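Local coordinates for protein CghA (Chaetomium globosum, PDB 6KBC) that is a two-domain, calycin-like beta-barrel protein that holds the ligand WK1 in a pocket, at residues G164-P169 / G279-N284; L243-Q248 / F341-H346; R287-D292 / R326-S331. All blocks are in the same frame, centred on the assembly; numbering follows the deposited sequence.

In the fold
Contact 1 lies at the surface, where the N-terminal and C-terminal domains meet; contacts 2 and 3 are buried and lie wholly in the C-terminal domain. Contact 2 spans the apolar interior of that domain, methyl against methyl, whereas contact 3 places a leucine on a guanidinium held within a charged network, and contact 1 relies on an aromatic face, a proline and a bridging water. All three reach the same sheet. Strands 324-330 and 338-346, from contacts 3 and 2, pair side by side, and Arg326 forms a salt bridge with Asp342. Residues 279-284 of contact 1 meet residues 326-331 of contact 3, with a probable hydrogen bond from Ser283 OG to Arg330 O.

Contact 1: G164-P169 / G279-N284; sequences GYPTLP and GKIVSN
At the seam between the two calycin-like domains, Tyr165 and Pro166, in the loop after strand 154-162, meet the beta-hairpin turn at Gly279, and Pro166 also touches Ile281 just beyond it. Gly279 CA sits over one face of the Tyr165 ring, 3.6 Å from the ring centroid and 20° off the normal, a CH-pi contact shifted toward the rim; the closest pair is Tyr165 CE1 and Gly279 CA at 3.4 Å. CG of Tyr165 is anti to its own carbonyl carbon (chi1 -74°), which brings the ring beside the turn. One water joins the two domains at the end of the ring: it lies 2.9 Å from Tyr165 OH and accepts from Gly279 N at 2.8 Å. Pro166 CG is 3.9 Å from Ile281 CG2, the two side chains running alongside each other in opposite senses. No direct hydrogen bond crosses between the segments. Tyr276, on the strand before the turn, supplies one nearby, its OH bonding to Pro166 O, and its ring also meets that of Tyr165. Strand 181-200 backs the loop through Ala188 and Met189, which touch Tyr165, while a classic bulge at Val282 and Ser283 faces Leu275 of strand 269-277.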
loop_
_atom_site.group_PDB
_atom_site.type_symbol
_atom_site.label_atom_id
_atom_site.label_comp_id
_atom_site.label_asym_id
_atom_site.label_seq_id
_atom_site.Cartn_x
_atom_site.Cartn_y
_atom_site.Cartn_z
ATOM N N GLY A 164 9.903 13.471 -5.762
ATOM C CA GLY A 164 11.118 13.643 -4.979
ATOM C C GLY A 164 10.903 13.894 -3.501
ATOM O O GLY A 164 11.748 14.532 -2.857
ATOM N N TYR A 165 9.775 13.433 -2.948
ATOM C CA TYR A 165 9.529 13.582 -1.523
ATOM C C TYR A 165 10.535 12.743 -0.736
ATOM O O TYR A 165 10.796 11.595 -1.100
ATOM C CB TYR A 165 8.123 13.096 -1.153
ATOM C CG TYR A 165 6.948 13.962 -1.540
ATOM C CD1 TYR A 165 7.020 14.879 -2.598
ATOM C CD2 TYR A 165 5.739 13.818 -0.872
ATOM C CE1 TYR A 165 5.918 15.647 -2.943
ATOM C CE2 TYR A 165 4.648 14.565 -1.210
ATOM C CZ TYR A 165 4.733 15.475 -2.240
ATOM O OH TYR A 165 3.612 16.201 -2.539
ATOM N N PRO A 166 11.067 13.262 0.366
ATOM C CA PRO A 166 11.889 12.423 1.248
ATOM C C PRO A 166 11.073 11.261 1.791
ATOM O O PRO A 166 9.928 11.433 2.212
ATOM C CB PRO A 166 12.308 13.386 2.366
ATOM C CG PRO A 166 11.281 14.466 2.350
ATOM C CD PRO A 166 10.867 14.616 0.908
ATOM N N THR A 167 11.668 10.066 1.788
ATOM C CA THR A 167 10.884 8.883 2.127
ATOM C C THR A 167 11.690 7.676 2.600
ATOM O O THR A 167 11.151 6.800 3.285
ATOM C CB THR A 167 10.052 8.468 0.909
ATOM O OG1 THR A 167 9.139 7.426 1.284
ATOM C CG2 THR A 167 10.960 7.962 -0.225
ATOM N N LEU A 168 12.971 7.589 2.216
ATOM C CA LEU A 168 13.612 6.284 2.369
ATOM C C LEU A 168 13.995 6.054 3.832
ATOM O O LEU A 168 14.393 6.994 4.525
ATOM C CB LEU A 168 14.847 6.185 1.459
ATOM C CG LEU A 168 14.519 6.167 -0.046
ATOM C CD1 LEU A 168 15.783 6.280 -0.927
ATOM C CD2 LEU A 168 13.742 4.908 -0.427
ATOM N N PRO A 169 13.852 4.826 4.335
ATOM C CA PRO A 169 14.206 4.565 5.731
ATOM C C PRO A 169 15.712 4.585 5.914
ATOM O O PRO A 169 16.472 4.075 5.084
ATOM C CB PRO A 169 13.629 3.172 5.993
ATOM C CG PRO A 169 13.655 2.517 4.657
ATOM C CD PRO A 169 13.368 3.613 3.655
ATOM N N GLY A 279 5.212 18.792 -0.222
ATOM C CA GLY A 279 6.362 17.960 -0.481
ATOM C C GLY A 279 7.398 17.921 0.615
ATOM O O GLY A 279 8.355 17.144 0.511
ATOM N N LYS A 280 7.253 18.722 1.658
ATOM C CA LYS A 280 8.131 18.639 2.818
ATOM C C LYS A 280 7.500 17.692 3.837
ATOM O O LYS A 280 6.305 17.808 4.132
ATOM C CB LYS A 280 8.304 20.023 3.419
ATOM C CG LYS A 280 9.002 20.942 2.433
ATOM C CD LYS A 280 9.262 22.312 2.986
ATOM C CE LYS A 280 9.858 23.151 1.881
ATOM N NZ LYS A 280 11.199 22.622 1.526
ATOM N N ILE A 281 8.294 16.770 4.381
ATOM C CA ILE A 281 7.746 15.847 5.371
ATOM C C ILE A 281 7.515 16.608 6.671
ATOM O O ILE A 281 8.415 17.267 7.203
ATOM C CB ILE A 281 8.651 14.622 5.558
ATOM C CG1 ILE A 281 7.939 13.574 6.439
ATOM C CG2 ILE A 281 10.044 15.011 6.060
ATOM C CD1 ILE A 281 8.327 12.154 6.110
ATOM N N VAL A 282 6.280 16.580 7.164
ATOM C CA VAL A 282 5.951 17.319 8.373
ATOM C C VAL A 282 5.571 16.395 9.519
ATOM O O VAL A 282 5.565 16.839 10.680
ATOM C CB VAL A 282 4.849 18.368 8.108
ATOM C CG1 VAL A 282 5.363 19.429 7.100
ATOM C CG2 VAL A 282 3.563 17.718 7.595
ATOM N N SER A 283 5.308 15.121 9.240
ATOM C CA SER A 283 5.204 14.104 10.281
ATOM C C SER A 283 5.786 12.812 9.727
ATOM O O SER A 283 5.231 12.224 8.794
ATOM C CB SER A 283 3.752 13.908 10.735
ATOM O OG SER A 283 3.684 13.031 11.860
ATOM N N ASN A 284 6.908 12.376 10.293
ATOM C CA ASN A 284 7.483 11.070 9.985
ATOM C C ASN A 284 6.956 10.099 11.036
ATOM O O ASN A 284 7.593 9.843 12.065
ATOM C CB ASN A 284 9.005 11.152 9.975
ATOM C CG ASN A 284 9.661 9.831 9.649
ATOM O OD1 ASN A 284 9.021 8.916 9.156
ATOM N ND2 ASN A 284 10.956 9.730 9.921
HETATM O O HOH W 1 2.793 17.406 -0.075
#

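Contact 2: L243-Q248 / F341-H346; sequences LFVRAQ and FDLRHH
Val245 and Leu343 reach toward each other tip to tip across the interior of the C-terminal, calycin-like domain, from strands that are not neighbours in the sheet. The nearest backbone pair, Ala247 CA and Leu343 CA, is 8.4 Å apart, so only side chains bridge the gap. Val245 sends in CG1, the methyl anti to its backbone N (chi1 178°). Leu343 has CG anti to its carbonyl carbon and CD1 folded back (chi2 63°), which leaves CD2 as the far end of the side chain. Val245 CG1 and Leu343 CD2 meet at 3.4 Å, closer than methyl groups normally pack. The same CD2 of Leu343 lies more loosely by Ala247 CB, at 4.4 Å. Leu327 touches both Val245 and Leu343, and Val369 and Val371 pack on Leu343. Residues alternating with these carry other chemistry. Arg344 NH2 donates to Asp342 OD2 at 3.2 Å in a bent salt bridge (138°), meeting the oxygen from above the carboxylate plane; Asp342 OD1 is held by Arg326 NE. On the other strand, Phe244, next to Val245 in the chain, touches the ligand WK1. Arg246 NH2 lies at the edge of the Phe244 ring, in its plane, while the guanidinium bridges Asp52 and Asp227. The contact is thus purely apolar and carries no directional bond: one methyl pair is pressed close amid the wider packing of Leu327, Val369 and Val371, while the charged groups of both strands find their partners elsewhere in the fold.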
loop_
_atom_site.group_PDB
_atom_site.type_symbol
_atom_site.label_atom_id
_atom_site.label_comp_id
_atom_site.label_asym_id
_atom_site.label_seq_id
_atom_site.Cartn_x
_atom_site.Cartn_y
_atom_site.Cartn_z
ATOM N N LEU A 243 -4.601 -0.999 8.047
ATOM C CA LEU A 243 -5.141 0.159 7.346
ATOM C C LEU A 243 -4.091 0.707 6.395
ATOM O O LEU A 243 -3.040 1.183 6.840
ATOM C CB LEU A 243 -5.569 1.249 8.320
ATOM C CG LEU A 243 -5.916 2.578 7.621
ATOM C CD1 LEU A 243 -7.152 2.419 6.763
ATOM C CD2 LEU A 243 -6.110 3.669 8.663
ATOM N N PHE A 244 -4.380 0.646 5.099
ATOM C CA PHE A 244 -3.613 1.358 4.076
ATOM C C PHE A 244 -4.299 2.675 3.760
ATOM O O PHE A 244 -5.517 2.708 3.583
ATOM C CB PHE A 244 -3.502 0.541 2.786
ATOM C CG PHE A 244 -2.806 1.291 1.658
ATOM C CD1 PHE A 244 -1.425 1.264 1.543
ATOM C CD2 PHE A 244 -3.537 2.032 0.736
ATOM C CE1 PHE A 244 -0.768 1.967 0.507
ATOM C CE2 PHE A 244 -2.900 2.736 -0.302
ATOM C CZ PHE A 244 -1.513 2.705 -0.407
ATOM N N VAL A 245 -3.524 3.760 3.657
ATOM C CA VAL A 245 -4.065 5.041 3.209
ATOM C C VAL A 245 -3.098 5.669 2.229
ATOM O O VAL A 245 -1.892 5.718 2.485
ATOM C CB VAL A 245 -4.275 6.046 4.363
ATOM C CG1 VAL A 245 -4.781 7.369 3.823
ATOM C CG2 VAL A 245 -5.207 5.511 5.409
ATOM N N ARG A 246 -3.632 6.226 1.145
ATOM C CA ARG A 246 -2.901 7.235 0.386
ATOM C C ARG A 246 -3.897 8.310 0.007
ATOM O O ARG A 246 -4.925 8.001 -0.595
ATOM C CB ARG A 246 -2.240 6.661 -0.866
ATOM C CG ARG A 246 -1.368 7.721 -1.561
ATOM C CD ARG A 246 -0.882 7.271 -2.925
ATOM N NE ARG A 246 -0.323 5.923 -2.916
ATOM C CZ ARG A 246 0.852 5.586 -2.387
ATOM N NH1 ARG A 246 1.631 6.502 -1.814
ATOM N NH2 ARG A 246 1.260 4.326 -2.465
ATOM N N ALA A 247 -3.615 9.555 0.379
ATOM C CA ALA A 247 -4.575 10.621 0.149
ATOM C C ALA A 247 -3.840 11.920 -0.109
ATOM O O ALA A 247 -2.747 12.144 0.414
ATOM C CB ALA A 247 -5.516 10.825 1.340
ATOM N N GLN A 248 -4.492 12.798 -0.863
ATOM C CA GLN A 248 -3.993 14.144 -1.122
ATOM C C GLN A 248 -5.133 15.127 -0.910
ATOM O O GLN A 248 -6.242 14.905 -1.408
ATOM C CB GLN A 248 -3.443 14.277 -2.546
ATOM C CG GLN A 248 -2.968 15.717 -2.857
ATOM C CD GLN A 248 -2.344 15.850 -4.231
ATOM O OE1 GLN A 248 -2.874 15.342 -5.217
ATOM N NE2 GLN A 248 -1.191 16.497 -4.292
ATOM N N PHE A 341 -7.378 14.845 9.630
ATOM C CA PHE A 341 -8.108 14.661 8.392
ATOM C C PHE A 341 -9.169 13.605 8.597
ATOM O O PHE A 341 -8.930 12.583 9.250
ATOM C CB PHE A 341 -7.192 14.241 7.226
ATOM C CG PHE A 341 -6.058 15.186 7.000
ATOM C CD1 PHE A 341 -6.224 16.300 6.183
ATOM C CD2 PHE A 341 -4.839 14.984 7.625
ATOM C CE1 PHE A 341 -5.160 17.187 5.964
ATOM C CE2 PHE A 341 -3.787 15.870 7.415
ATOM C CZ PHE A 341 -3.962 16.972 6.595
ATOM N N ASP A 342 -10.332 13.850 8.024
ATOM C CA ASP A 342 -11.374 12.842 7.964
ATOM C C ASP A 342 -11.375 12.265 6.567
ATOM O O ASP A 342 -11.416 13.011 5.576
ATOM C CB ASP A 342 -12.736 13.433 8.326
ATOM C CG ASP A 342 -12.895 13.603 9.831
ATOM O OD1 ASP A 342 -11.935 13.277 10.577
ATOM O OD2 ASP A 342 -13.977 14.023 10.268
ATOM N N LEU A 343 -11.284 10.951 6.488
ATOM C CA LEU A 343 -11.278 10.236 5.222
ATOM C C LEU A 343 -12.574 9.448 5.188
ATOM O O LEU A 343 -12.692 8.416 5.855
ATOM C CB LEU A 343 -10.067 9.323 5.111
ATOM C CG LEU A 343 -8.749 10.001 4.706
ATOM C CD1 LEU A 343 -8.301 11.007 5.728
ATOM C CD2 LEU A 343 -7.727 8.917 4.580
ATOM N N ARG A 344 -13.558 9.934 4.444
ATOM C CA ARG A 344 -14.884 9.337 4.497
ATOM C C ARG A 344 -15.123 8.512 3.251
ATOM O O ARG A 344 -14.804 8.946 2.139
ATOM C CB ARG A 344 -15.969 10.402 4.698
ATOM C CG ARG A 344 -15.785 11.070 6.050
ATOM C CD ARG A 344 -16.788 12.182 6.314
ATOM N NE ARG A 344 -16.578 12.720 7.653
ATOM C CZ ARG A 344 -17.124 12.208 8.753
ATOM N NH1 ARG A 344 -17.916 11.137 8.674
ATOM N NH2 ARG A 344 -16.870 12.763 9.934
ATOM N N HIS A 345 -15.672 7.311 3.456
ATOM C CA HIS A 345 -15.913 6.361 2.379
ATOM C C HIS A 345 -16.840 6.962 1.335
ATOM O O HIS A 345 -18.016 7.220 1.620
ATOM C CB HIS A 345 -16.536 5.081 2.929
ATOM C CG HIS A 345 -15.655 4.357 3.904
ATOM N ND1 HIS A 345 -16.157 3.520 4.878
ATOM C CD2 HIS A 345 -14.308 4.337 4.043
ATOM C CE1 HIS A 345 -15.157 3.022 5.584
ATOM N NE2 HIS A 345 -14.021 3.490 5.088
ATOM N N HIS A 346 -16.315 7.167 0.130
ATOM C CA HIS A 346 -17.070 7.754 -0.963
ATOM C C HIS A 346 -17.530 6.719 -1.972
ATOM O O HIS A 346 -18.673 6.765 -2.421
ATOM C CB HIS A 346 -16.234 8.829 -1.671
ATOM C CG HIS A 346 -16.946 9.456 -2.824
ATOM N ND1 HIS A 346 -17.923 10.414 -2.660
ATOM C CD2 HIS A 346 -16.852 9.235 -4.159
ATOM C CE1 HIS A 346 -18.395 10.763 -3.845
ATOM N NE2 HIS A 346 -17.758 10.066 -4.771
#

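Contact 3: R287-D292 / R326-S331; sequences RSLPPD and RLEFRS
Leu289 and Glu328 are the closest backbone pair here, their CA atoms 9.1 Å apart, because strand 302-308 runs between the two segments in the C-terminal beta sheet of this calycin-like fold. That middle strand is parallel to the short, weakly bonded strand 288-289 and antiparallel to 324-330: Leu289 bonds to Val303 and Glu328 to Arg304 through the backbone. The segments themselves share no hydrogen bond and meet through side chains on one face of the sheet. Leu289 and Arg330 cross obliquely. The leucine is extended at its second torsion (chi2 170°), which carries CD1 to the end of the side chain and over one face of the Arg330 guanidinium, 3.3 Å above the plane and over its centre; Arg330 CZ is 3.4 Å from Leu289 CD1. With the methyl over the face, the edge of the guanidinium is left to Glu328, two residues back on the same strand: Arg330 NE and Arg330 NH2 grip it side-on, both donating to the one oxygen, OE2. These bonds lie in the guanidinium plane and so fix its rotation. Arg330 NH1 is engaged separately, by Ala297 O and Asp295 OD2. Arg304 NE also reaches Glu328 OE2, and Lys338 NZ pairs with OE1; this concentration of cations would be expected to keep the buried carboxylate ionised. In the grip itself, Arg330 NH2 meets Glu328 OE2 at 3.0 Å on the syn side but 27° out of the carboxylate plane, and Arg330 NE comes from the same face at 3.1 Å, with an angle of 151° at the hydrogen.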
loop_
_atom_site.group_PDB
_atom_site.type_symbol
_atom_site.label_atom_id
_atom_site.label_comp_id
_atom_site.label_asym_id
_atom_site.label_seq_id
_atom_site.Cartn_x
_atom_site.Cartn_y
_atom_site.Cartn_z
ATOM N N ARG A 287 5.020 6.039 14.976
ATOM C CA ARG A 287 4.342 5.759 16.232
ATOM C C ARG A 287 2.838 5.900 16.003
ATOM O O ARG A 287 2.383 6.910 15.459
ATOM C CB ARG A 287 4.828 6.724 17.323
ATOM C CG ARG A 287 4.109 6.597 18.672
ATOM C CD ARG A 287 4.612 7.674 19.636
ATOM N NE ARG A 287 5.975 7.385 20.093
ATOM C CZ ARG A 287 6.637 8.130 20.964
ATOM N NH1 ARG A 287 6.069 9.215 21.471
ATOM N NH2 ARG A 287 7.865 7.786 21.330
ATOM N N SER A 288 2.074 4.888 16.405
ATOM C CA SER A 288 0.626 4.853 16.231
ATOM C C SER A 288 -0.039 5.013 17.594
ATOM O O SER A 288 0.168 4.184 18.480
ATOM C CB SER A 288 0.208 3.533 15.579
ATOM O OG SER A 288 -1.175 3.523 15.226
ATOM N N LEU A 289 -0.880 6.058 17.745
ATOM C CA LEU A 289 -1.425 6.397 19.051
ATOM C C LEU A 289 -2.751 5.692 19.306
ATOM O O LEU A 289 -3.490 5.389 18.361
ATOM C CB LEU A 289 -1.657 7.891 19.149
ATOM C CG LEU A 289 -0.355 8.670 18.990
ATOM C CD1 LEU A 289 -0.658 10.143 18.846
ATOM C CD2 LEU A 289 0.539 8.389 20.210
ATOM N N PRO A 290 -3.075 5.470 20.580
ATOM C CA PRO A 290 -4.412 4.967 20.937
ATOM C C PRO A 290 -5.492 5.820 20.295
ATOM O O PRO A 290 -5.461 7.056 20.384
ATOM C CB PRO A 290 -4.437 5.085 22.467
ATOM C CG PRO A 290 -2.984 4.934 22.857
ATOM C CD PRO A 290 -2.205 5.627 21.761
ATOM N N PRO A 291 -6.447 5.187 19.615
ATOM C CA PRO A 291 -7.435 5.940 18.822
ATOM C C PRO A 291 -8.291 6.911 19.629
ATOM O O PRO A 291 -8.870 7.830 19.035
ATOM C CB PRO A 291 -8.308 4.828 18.216
ATOM C CG PRO A 291 -7.411 3.626 18.182
ATOM C CD PRO A 291 -6.561 3.727 19.423
ATOM N N ASP A 292 -8.426 6.733 20.947
ATOM C CA ASP A 292 -9.290 7.605 21.731
ATOM C C ASP A 292 -8.535 8.750 22.401
ATOM O O ASP A 292 -9.122 9.492 23.200
ATOM C CB ASP A 292 -10.096 6.773 22.751
ATOM C CG ASP A 292 -9.225 6.095 23.799
ATOM O OD1 ASP A 292 -8.013 5.903 23.551
ATOM O OD2 ASP A 292 -9.782 5.702 24.860
ATOM N N ARG A 326 -10.472 8.741 10.767
ATOM C CA ARG A 326 -9.800 9.985 11.093
ATOM C C ARG A 326 -8.314 9.698 11.213
ATOM O O ARG A 326 -7.928 8.696 11.821
ATOM C CB ARG A 326 -10.340 10.581 12.393
ATOM C CG ARG A 326 -9.587 11.831 12.859
ATOM C CD ARG A 326 -10.440 12.569 13.896
ATOM N NE ARG A 326 -11.681 13.007 13.263
ATOM C CZ ARG A 326 -12.839 13.194 13.889
ATOM N NH1 ARG A 326 -12.934 13.009 15.200
ATOM N NH2 ARG A 326 -13.905 13.576 13.193
ATOM N N LEU A 327 -7.492 10.550 10.592
ATOM C CA LEU A 327 -6.040 10.513 10.715
ATOM C C LEU A 327 -5.592 11.788 11.397
ATOM O O LEU A 327 -5.785 12.886 10.858
ATOM C CB LEU A 327 -5.338 10.425 9.354
ATOM C CG LEU A 327 -5.600 9.209 8.486
ATOM C CD1 LEU A 327 -4.714 9.315 7.230
ATOM C CD2 LEU A 327 -5.322 7.949 9.277
ATOM N N GLU A 328 -4.968 11.651 12.555
ATOM C CA GLU A 328 -4.421 12.796 13.267
ATOM C C GLU A 328 -2.909 12.635 13.292
ATOM O O GLU A 328 -2.393 11.733 13.954
ATOM C CB GLU A 328 -4.987 12.886 14.673
ATOM C CG GLU A 328 -4.392 13.984 15.525
ATOM C CD GLU A 328 -4.661 13.687 16.977
ATOM O OE1 GLU A 328 -5.592 14.289 17.531
ATOM O OE2 GLU A 328 -3.962 12.817 17.546
ATOM N N PHE A 329 -2.203 13.496 12.567
ATOM C CA PHE A 329 -0.746 13.466 12.572
ATOM C C PHE A 329 -0.227 14.453 13.599
ATOM O O PHE A 329 -0.780 15.540 13.756
ATOM C CB PHE A 329 -0.180 13.828 11.190
ATOM C CG PHE A 329 -0.311 12.741 10.184
ATOM C CD1 PHE A 329 0.690 11.800 10.036
ATOM C CD2 PHE A 329 -1.437 12.658 9.374
ATOM C CE1 PHE A 329 0.578 10.798 9.077
ATOM C CE2 PHE A 329 -1.560 11.663 8.425
ATOM C CZ PHE A 329 -0.541 10.729 8.275
ATOM N N ARG A 330 0.839 14.080 14.290
ATOM C CA ARG A 330 1.495 14.984 15.219
ATOM C C ARG A 330 2.949 15.155 14.816
ATOM O O ARG A 330 3.599 14.204 14.372
ATOM C CB ARG A 330 1.436 14.463 16.650
ATOM C CG ARG A 330 0.039 14.166 17.100
ATOM C CD ARG A 330 -0.035 14.037 18.609
ATOM N NE ARG A 330 -1.335 13.506 18.969
ATOM C CZ ARG A 330 -1.679 13.123 20.190
ATOM N NH1 ARG A 330 -0.809 13.244 21.201
ATOM N NH2 ARG A 330 -2.903 12.618 20.392
ATOM N N SER A 331 3.451 16.362 14.992
ATOM C CA SER A 331 4.862 16.657 14.808
ATOM C C SER A 331 5.508 16.925 16.163
ATOM O O SER A 331 4.997 17.737 16.943
ATOM C CB SER A 331 5.047 17.875 13.905
ATOM O OG SER A 331 6.371 18.363 14.050
#